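Local coordinates for protein PspGI restriction endonuclease (Pyrococcus sp. GI-H, PDB 3BM3) that probably acts as a type II restriction endonuclease, binding a specific DNA site and cutting it, and is captured here in complex with its substrate DNA, at residues I185-F196 and G208-R218. The protein carries 2 engineered substitutions. Numbering follows the deposited sequence. Where two conformers were deposited one is given.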
loop_
_atom_site.group_PDB
_atom_site.type_symbol
_atom_site.label_atom_id
_atom_site.label_comp_id
_atom_site.label_asym_id
_atom_site.label_seq_id
_atom_site.Cartn_x
_atom_site.Cartn_y
_atom_site.Cartn_z
ATOM N N ILE C 185 -4.519 23.459 -2.206
ATOM C CA ILE C 185 -5.395 22.350 -2.545
ATOM C C ILE C 185 -6.140 21.883 -1.290
ATOM O O ILE C 185 -5.732 22.175 -0.154
ATOM C CB ILE C 185 -4.651 21.188 -3.195
ATOM C CG1 ILE C 185 -3.754 20.446 -2.196
ATOM C CG2 ILE C 185 -3.875 21.662 -4.408
ATOM C CD1 ILE C 185 -3.183 19.145 -2.802
ATOM N N ASN C 186 -7.251 21.186 -1.525
ATOM C CA ASN C 186 -8.064 20.596 -0.487
ATOM C C ASN C 186 -7.996 19.096 -0.708
ATOM O O ASN C 186 -8.498 18.588 -1.685
ATOM C CB ASN C 186 -9.481 21.083 -0.610
ATOM C CG ASN C 186 -9.573 22.572 -0.474
ATOM O OD1 ASN C 186 -9.290 23.110 0.577
ATOM N ND2 ASN C 186 -9.905 23.248 -1.569
ATOM N N PHE C 187 -7.346 18.416 0.211
ATOM C CA PHE C 187 -7.096 16.994 0.040
ATOM C C PHE C 187 -7.628 16.289 1.264
ATOM O O PHE C 187 -7.137 16.533 2.380
ATOM C CB PHE C 187 -5.604 16.751 -0.092
ATOM C CG PHE C 187 -5.268 15.373 -0.534
ATOM C CD1 PHE C 187 -4.970 15.113 -1.850
ATOM C CD2 PHE C 187 -5.255 14.327 0.377
ATOM C CE1 PHE C 187 -4.666 13.831 -2.269
ATOM C CE2 PHE C 187 -4.958 13.045 -0.041
ATOM C CZ PHE C 187 -4.651 12.809 -1.343
ATOM N N TRP C 188 -8.654 15.452 1.064
ATOM C CA TRP C 188 -9.324 14.810 2.169
ATOM C C TRP C 188 -9.129 13.314 2.042
ATOM O O TRP C 188 -9.144 12.779 0.953
ATOM C CB TRP C 188 -10.822 15.120 2.195
ATOM C CG TRP C 188 -11.177 16.566 2.327
ATOM C CD1 TRP C 188 -10.335 17.619 2.440
ATOM C CD2 TRP C 188 -12.501 17.115 2.318
ATOM N NE1 TRP C 188 -11.046 18.798 2.494
ATOM C CE2 TRP C 188 -12.377 18.507 2.451
ATOM C CE3 TRP C 188 -13.780 16.555 2.278
ATOM C CZ2 TRP C 188 -13.488 19.342 2.500
ATOM C CZ3 TRP C 188 -14.881 17.402 2.295
ATOM C CH2 TRP C 188 -14.722 18.761 2.432
ATOM N N PHE C 189 -8.960 12.660 3.179
ATOM C CA PHE C 189 -8.756 11.227 3.209
ATOM C C PHE C 189 -9.952 10.607 3.874
ATOM O O PHE C 189 -10.385 11.016 4.957
ATOM C CB PHE C 189 -7.536 10.903 4.052
ATOM C CG PHE C 189 -7.265 9.437 4.195
ATOM C CD1 PHE C 189 -6.457 8.791 3.268
ATOM C CD2 PHE C 189 -7.831 8.713 5.200
ATOM C CE1 PHE C 189 -6.235 7.418 3.362
ATOM C CE2 PHE C 189 -7.598 7.338 5.296
ATOM C CZ PHE C 189 -6.790 6.717 4.394
ATOM N N VAL C 190 -10.424 9.538 3.257
ATOM C CA VAL C 190 -11.512 8.744 3.795
ATOM C C VAL C 190 -11.043 7.297 3.931
ATOM O O VAL C 190 -10.599 6.712 2.962
ATOM C CB VAL C 190 -12.730 8.753 2.852
ATOM C CG1 VAL C 190 -13.818 7.876 3.397
ATOM C CG2 VAL C 190 -13.194 10.151 2.600
ATOM N N GLY C 191 -11.170 6.761 5.140
ATOM C CA GLY C 191 -10.864 5.380 5.405
ATOM C C GLY C 191 -12.120 4.762 5.925
ATOM O O GLY C 191 -12.965 5.448 6.518
ATOM N N PHE C 192 -12.315 3.495 5.643
ATOM C CA PHE C 192 -13.507 2.819 6.100
ATOM C C PHE C 192 -13.045 1.616 6.921
ATOM O O PHE C 192 -13.276 0.460 6.582
ATOM C CB PHE C 192 -14.369 2.428 4.911
ATOM C CG PHE C 192 -15.840 2.406 5.225
ATOM C CD1 PHE C 192 -16.459 3.546 5.633
ATOM C CD2 PHE C 192 -16.581 1.246 5.092
ATOM C CE1 PHE C 192 -17.813 3.548 5.965
ATOM C CE2 PHE C 192 -17.926 1.252 5.396
ATOM C CZ PHE C 192 -18.529 2.430 5.807
ATOM N N ASP C 193 -12.368 1.941 8.016
ATOM C CA ASP C 193 -11.525 0.992 8.730
ATOM C C ASP C 193 -11.689 1.247 10.187
ATOM O O ASP C 193 -11.304 2.289 10.701
ATOM C CB ASP C 193 -10.053 1.153 8.291
ATOM C CG ASP C 193 -9.140 0.083 8.838
ATOM O OD1 ASP C 193 -9.497 -0.556 9.845
ATOM O OD2 ASP C 193 -8.029 -0.081 8.271
ATOM N N GLU C 194 -12.241 0.261 10.860
ATOM C CA GLU C 194 -12.476 0.337 12.287
ATOM C C GLU C 194 -11.172 0.315 13.084
ATOM O O GLU C 194 -11.189 0.630 14.269
ATOM C CB GLU C 194 -13.419 -0.802 12.725
ATOM C CG GLU C 194 -14.719 -0.890 11.902
ATOM C CD GLU C 194 -15.855 0.041 12.369
ATOM O OE1 GLU C 194 -15.679 0.816 13.356
ATOM O OE2 GLU C 194 -16.940 -0.044 11.736
ATOM N N GLU C 195 -10.044 -0.030 12.443
ATOM C CA GLU C 195 -8.748 -0.059 13.104
ATOM C C GLU C 195 -7.862 1.101 12.680
ATOM O O GLU C 195 -6.670 1.091 12.886
ATOM C CB GLU C 195 -8.049 -1.400 12.847
ATOM C CG GLU C 195 -8.844 -2.595 13.344
ATOM C CD GLU C 195 -9.398 -2.444 14.764
ATOM O OE1 GLU C 195 -8.632 -2.021 15.680
ATOM O OE2 GLU C 195 -10.598 -2.768 14.968
ATOM N N PHE C 196 -8.481 2.133 12.129
ATOM C CA PHE C 196 -7.754 3.332 11.731
ATOM C C PHE C 196 -7.017 3.892 12.955
ATOM O O PHE C 196 -7.603 4.028 14.000
ATOM C CB PHE C 196 -8.734 4.332 11.180
ATOM C CG PHE C 196 -8.082 5.535 10.573
ATOM C CD1 PHE C 196 -7.396 5.436 9.375
ATOM C CD2 PHE C 196 -8.097 6.746 11.221
ATOM C CE1 PHE C 196 -6.794 6.548 8.817
ATOM C CE2 PHE C 196 -7.498 7.836 10.667
ATOM C CZ PHE C 196 -6.873 7.760 9.483
ATOM N N GLY C 208 -0.099 17.271 4.898
ATOM C CA GLY C 208 -0.719 17.562 3.629
ATOM C C GLY C 208 -2.129 17.094 3.406
ATOM O O GLY C 208 -2.708 17.352 2.341
ATOM N N ILE C 209 -2.692 16.449 4.408
ATOM C CA ILE C 209 -4.074 16.023 4.345
ATOM C C ILE C 209 -4.854 17.013 5.186
ATOM O O ILE C 209 -4.540 17.227 6.359
ATOM C CB ILE C 209 -4.257 14.584 4.819
ATOM C CG1 ILE C 209 -3.645 13.618 3.800
ATOM C CG2 ILE C 209 -5.722 14.253 4.948
ATOM C CD1 ILE C 209 -2.222 13.501 3.865
ATOM N N ASP C 210 -5.847 17.633 4.571
ATOM C CA ASP C 210 -6.618 18.664 5.263
ATOM C C ASP C 210 -7.634 18.167 6.234
ATOM O O ASP C 210 -7.881 18.815 7.232
ATOM C CB ASP C 210 -7.299 19.570 4.265
ATOM C CG ASP C 210 -6.311 20.260 3.430
ATOM O OD1 ASP C 210 -5.609 21.151 3.981
ATOM O OD2 ASP C 210 -6.147 19.853 2.282
ATOM N N ARG C 211 -8.252 17.031 5.901
ATOM C CA ARG C 211 -9.354 16.448 6.661
ATOM C C ARG C 211 -9.254 14.931 6.572
ATOM O O ARG C 211 -8.961 14.384 5.502
ATOM C CB ARG C 211 -10.717 16.918 6.140
ATOM C CG ARG C 211 -10.868 18.430 6.110
ATOM C CD ARG C 211 -12.245 18.860 5.668
ATOM N NE ARG C 211 -13.310 18.655 6.643
ATOM C CZ ARG C 211 -13.561 19.428 7.699
ATOM N NH1 ARG C 211 -12.777 20.449 8.007
ATOM N NH2 ARG C 211 -14.591 19.139 8.485
ATOM N N VAL C 212 -9.507 14.268 7.695
ATOM C CA VAL C 212 -9.448 12.820 7.766
ATOM C C VAL C 212 -10.819 12.357 8.147
ATOM O O VAL C 212 -11.326 12.790 9.178
ATOM C CB VAL C 212 -8.410 12.386 8.783
ATOM C CG1 VAL C 212 -8.624 10.928 9.172
ATOM C CG2 VAL C 212 -6.988 12.625 8.178
ATOM N N TYR C 213 -11.395 11.463 7.350
ATOM C CA TYR C 213 -12.705 10.886 7.625
ATOM C C TYR C 213 -12.586 9.430 7.996
ATOM O O TYR C 213 -11.867 8.684 7.350
ATOM C CB TYR C 213 -13.634 11.009 6.431
ATOM C CG TYR C 213 -13.975 12.460 6.189
ATOM C CD1 TYR C 213 -15.122 13.014 6.728
ATOM C CD2 TYR C 213 -13.114 13.271 5.460
ATOM C CE1 TYR C 213 -15.414 14.337 6.539
ATOM C CE2 TYR C 213 -13.375 14.582 5.255
ATOM C CZ TYR C 213 -14.542 15.135 5.812
ATOM O OH TYR C 213 -14.811 16.465 5.601
ATOM N N VAL C 214 -13.283 9.044 9.039
ATOM C CA VAL C 214 -13.126 7.728 9.623
ATOM C C VAL C 214 -14.511 7.079 9.672
ATOM O O VAL C 214 -15.514 7.742 9.839
ATOM C CB VAL C 214 -12.461 7.794 11.029
ATOM C CG1 VAL C 214 -11.144 8.593 11.016
ATOM C CG2 VAL C 214 -13.374 8.369 12.057
ATOM N N ILE C 215 -14.579 5.771 9.463
ATOM C CA ILE C 215 -15.830 5.075 9.538
ATOM C C ILE C 215 -16.469 5.464 10.881
ATOM O O ILE C 215 -15.793 5.553 11.884
ATOM C CB ILE C 215 -15.629 3.555 9.421
ATOM C CG1 ILE C 215 -16.966 2.836 9.305
ATOM C CG2 ILE C 215 -14.710 3.000 10.526
ATOM C CD1 ILE C 215 -16.843 1.399 8.807
ATOM N N ASP C 216 -17.775 5.689 10.888
ATOM C CA ASP C 216 -18.408 6.313 12.044
ATOM C C ASP C 216 -18.108 5.594 13.330
ATOM O O ASP C 216 -17.875 6.245 14.348
ATOM C CB ASP C 216 -19.911 6.458 11.857
ATOM C CG ASP C 216 -20.293 7.499 10.823
ATOM O OD1 ASP C 216 -19.448 7.952 10.040
ATOM O OD2 ASP C 216 -21.497 7.842 10.799
ATOM N N GLY C 217 -18.101 4.257 13.269
ATOM C CA GLY C 217 -17.862 3.388 14.421
ATOM C C GLY C 217 -16.531 3.566 15.107
ATOM O O GLY C 217 -16.349 3.165 16.251
ATOM N N ARG C 218 -15.574 4.165 14.405
ATOM C CA ARG C 218 -14.234 4.374 14.961
ATOM C C ARG C 218 -14.015 5.785 15.475
ATOM O O ARG C 218 -13.090 6.044 16.207
ATOM C CB ARG C 218 -13.214 4.005 13.866
ATOM C CG ARG C 218 -11.760 4.197 14.220
ATOM C CD ARG C 218 -11.362 3.609 15.543
ATOM N NE ARG C 218 -9.913 3.718 15.665
ATOM C CZ ARG C 218 -9.248 3.836 16.808
ATOM N NH1 ARG C 218 -9.889 3.858 17.979
ATOM N NH2 ARG C 218 -7.939 3.939 16.785
HETATM O O HOH W 1 -4.587 22.820 2.245
HETATM O O HOH W 2 -11.847 4.593 9.306
HETATM O O HOH W 3 -18.997 1.857 11.893
#
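Trp188 lies beside Arg211 and presents one face of its indole to two neighbours. Arg211 CD sits 3.5 Å from the centroid of the five-membered ring in a CH-pi contact, while Tyr213 OH rests over the rim of the six-membered ring, 3.4 Å from Trp188 CZ3. A bend at chi3 (73°) lifts the Arg211 guanidinium above the six-membered ring, tilted to it, and NE donates to Tyr213 OH in the guanidinium plane. The aliphatic stem suits the indole it lies on; the charge suits Asp252 of helix 249-259, which forms a salt bridge with Arg211 NH2 and a hydrogen bond with Tyr213 OH. Beneath, the strands run parallel, with Phe189 N donating to Arg211 O and Phe189 O accepting from Tyr213 N. At the start, Asp210 substitutes a carboxylate for a backbone acceptor: OD2 takes Phe187 N through its anti lone pair at 2.8 Å, and its charge is also paired with Arg178. The other face is apolar, Phe189 and Val212 packing against helix 198-206, where Phe196 CE2 meets Val212 CG1 and Phe196 CD2 meets Val214 CG1, each at 3.6 Å. Beyond the strands, branched Ile215 reaches across the Phe192 ring, CD1 3.5 Å from its centroid. Arg218 offers two N-H groups to one carbonyl: CG is anti to the backbone N (chi1 178°), and a bend at chi2 (49°) brings NE and NH2 to Phe196 O, at 2.9 and 2.8 Å. Parallel strands 186-191 and 211-214, joined through helix 198-206, are neighbours in the mixed sheet and make a beta-alpha-beta crossover, consistent with the PDDEXK nuclease fold of EcoRII-like enzymes.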